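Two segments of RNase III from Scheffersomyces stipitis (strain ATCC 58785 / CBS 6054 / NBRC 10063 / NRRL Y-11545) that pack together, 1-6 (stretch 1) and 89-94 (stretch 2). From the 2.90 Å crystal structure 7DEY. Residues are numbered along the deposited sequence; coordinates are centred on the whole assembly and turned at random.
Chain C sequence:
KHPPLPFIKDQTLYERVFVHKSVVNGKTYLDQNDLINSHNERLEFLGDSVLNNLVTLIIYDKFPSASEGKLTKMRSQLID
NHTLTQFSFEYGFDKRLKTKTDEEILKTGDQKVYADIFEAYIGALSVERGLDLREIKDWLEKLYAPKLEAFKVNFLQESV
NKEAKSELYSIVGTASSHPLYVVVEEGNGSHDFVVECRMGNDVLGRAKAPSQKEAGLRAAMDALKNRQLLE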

# COMPACT_ATOMS: atom_id res chain seq x y z
N LYS C 1 3.94 3.50 -14.11
CA LYS C 1 3.35 4.21 -12.95
C LYS C 1 3.14 5.68 -13.29
O LYS C 1 4.03 6.31 -13.87
CB LYS C 1 4.25 4.07 -11.71
N HIS C 2 2.00 6.24 -12.90
CA HIS C 2 1.56 7.50 -13.50
C HIS C 2 2.51 8.69 -13.35
O HIS C 2 2.45 9.62 -14.17
CB HIS C 2 0.16 7.87 -13.01
CG HIS C 2 -0.90 7.55 -14.01
ND1 HIS C 2 -1.26 6.26 -14.34
CD2 HIS C 2 -1.65 8.35 -14.81
CE1 HIS C 2 -2.20 6.28 -15.26
NE2 HIS C 2 -2.46 7.54 -15.56
N PRO C 3 3.39 8.75 -12.35
CA PRO C 3 4.40 9.80 -12.37
C PRO C 3 5.61 9.37 -13.18
O PRO C 3 6.08 8.23 -13.08
CB PRO C 3 4.73 9.99 -10.89
CG PRO C 3 4.40 8.72 -10.26
CD PRO C 3 3.24 8.16 -11.01
N PRO C 4 6.14 10.27 -14.03
CA PRO C 4 7.31 9.91 -14.84
C PRO C 4 8.50 9.57 -13.96
O PRO C 4 8.75 10.21 -12.94
CB PRO C 4 7.57 11.18 -15.67
CG PRO C 4 6.33 11.99 -15.57
CD PRO C 4 5.69 11.65 -14.26
N LEU C 5 9.24 8.55 -14.38
CA LEU C 5 10.40 8.09 -13.61
C LEU C 5 11.57 9.03 -13.82
O LEU C 5 12.03 9.20 -14.96
CB LEU C 5 10.80 6.68 -14.02
CG LEU C 5 12.02 6.16 -13.27
CD1 LEU C 5 11.70 6.07 -11.79
CD2 LEU C 5 12.46 4.82 -13.83
N PRO C 6 12.11 9.64 -12.77
CA PRO C 6 13.29 10.48 -12.94
C PRO C 6 14.47 9.64 -13.39
O PRO C 6 14.65 8.48 -12.99
CB PRO C 6 13.52 11.07 -11.54
CG PRO C 6 12.76 10.22 -10.64
CD PRO C 6 11.59 9.71 -11.40
N PHE C 89 8.12 -2.84 -10.08
CA PHE C 89 7.53 -3.52 -11.23
C PHE C 89 6.76 -2.57 -12.13
O PHE C 89 6.74 -2.77 -13.35
CB PHE C 89 6.65 -4.67 -10.76
CG PHE C 89 7.43 -5.84 -10.26
CD1 PHE C 89 8.64 -6.17 -10.85
CD2 PHE C 89 7.00 -6.58 -9.19
CE1 PHE C 89 9.38 -7.23 -10.39
CE2 PHE C 89 7.75 -7.64 -8.73
CZ PHE C 89 8.94 -7.97 -9.33
N GLU C 90 6.15 -1.53 -11.56
CA GLU C 90 5.50 -0.52 -12.38
C GLU C 90 6.49 0.34 -13.15
O GLU C 90 6.08 1.09 -14.04
CB GLU C 90 4.59 0.38 -11.53
CG GLU C 90 3.57 -0.37 -10.73
CD GLU C 90 3.00 0.45 -9.61
OE1 GLU C 90 2.35 1.49 -9.87
OE2 GLU C 90 3.20 0.06 -8.44
N TYR C 91 7.78 0.26 -12.81
CA TYR C 91 8.83 0.81 -13.65
C TYR C 91 9.65 -0.30 -14.30
O TYR C 91 10.76 -0.05 -14.79
CB TYR C 91 9.73 1.73 -12.82
CG TYR C 91 9.11 3.03 -12.34
CD1 TYR C 91 8.68 4.00 -13.23
CD2 TYR C 91 8.98 3.30 -10.97
CE1 TYR C 91 8.13 5.20 -12.79
CE2 TYR C 91 8.43 4.50 -10.51
CZ TYR C 91 8.02 5.44 -11.43
OH TYR C 91 7.48 6.62 -10.98
N GLY C 92 9.12 -1.52 -14.28
CA GLY C 92 9.71 -2.63 -14.99
C GLY C 92 11.16 -2.89 -14.64
O GLY C 92 11.97 -3.16 -15.53
N PHE C 93 11.50 -2.79 -13.36
CA PHE C 93 12.88 -3.05 -12.94
C PHE C 93 13.27 -4.50 -13.18
O PHE C 93 14.45 -4.79 -13.39
CB PHE C 93 13.06 -2.70 -11.47
CG PHE C 93 13.19 -1.25 -11.22
CD1 PHE C 93 12.94 -0.33 -12.23
CD2 PHE C 93 13.58 -0.79 -9.97
CE1 PHE C 93 13.07 1.02 -12.01
CE2 PHE C 93 13.71 0.56 -9.74
CZ PHE C 93 13.45 1.47 -10.77
N ASP C 94 12.31 -5.42 -13.13
CA ASP C 94 12.57 -6.80 -13.47
C ASP C 94 13.15 -6.93 -14.87
O ASP C 94 13.82 -7.93 -15.17
CB ASP C 94 11.28 -7.61 -13.37
CG ASP C 94 10.15 -6.98 -14.14
OD1 ASP C 94 9.62 -5.95 -13.69
OD2 ASP C 94 9.78 -7.51 -15.22

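The contact joins an N-terminal segment, 1-6, with no regular helix or strand, to a turn between two helices in 89-94. Touching residues are at least 86 positions apart in sequence, so this is a tertiary contact in one chain, and it buries 330 Å² summed over both sides. The backbones come nearest at Lys1 and Glu90, whose CA atoms lie 5.2 Å apart.

Phe89 lies in the helix that enters the stretch and stays out of reach of residues 1-6, but its carbonyl helps shape the turn: Gly92 N donates a weak hydrogen bond to Phe89 O at 2.8 Å.

Glu90 makes the first contact. Its carbonyl oxygen accepts a hydrogen bond from the chain's first modelled nitrogen, Lys1 N to Glu90 O, at 3.2 Å. The CB atoms of both residues point toward the opposing stretch, and Lys1 CB approaches Glu90 OE1 to 3.7 Å. Because Lys1 is not modelled beyond CB, the coordinates give no position for its side-chain nitrogen NZ, so no charge pairing through it with this carboxylate can be claimed.

Tyr91 is the centre of the interface, with 108 Å² covered by stretch 1. Its side chain, with chi1 in the m well at -68°, reaches in between Lys1 and Leu5. Lys1 CB lies over one ring face, 4.0 Å from Tyr91 CZ, while Leu5 covers the opposite face. Leu5 CD1 sits 3.6 Å from the centroid of the Tyr91 ring and only 6° off its normal, a CH-pi arrangement in which the methyl is almost directly above the pi cloud. Leu5 CB also packs tightly against Tyr91 CE1 at 3.3 Å. At the ring edge the chemistry becomes polar: Tyr91 OH donates to Pro3 O at 3.0 Å. A proline has no amide hydrogen to donate, but its carbonyl remains a good acceptor, and here it lies near the ring plane.

Gly92 makes no contact with stretch 1. With phi/psi of 56/41 it adopts a positive phi, which favours glycine, and it occupies the N-cap position before the next helix.

Phe93 opens that helix. Its CA-to-CB bond points sideways, yet the end of the ring comes nearer to stretch 1, where Leu5 CD2 lies at the ring edge, near its plane. At 4.3 Å, Leu5 CD2 to Phe93 CE1 is a looser apolar contact than Leu5 CB to Tyr91 CE1 at 3.3 Å. Asp94 lies beyond reach of stretch 1.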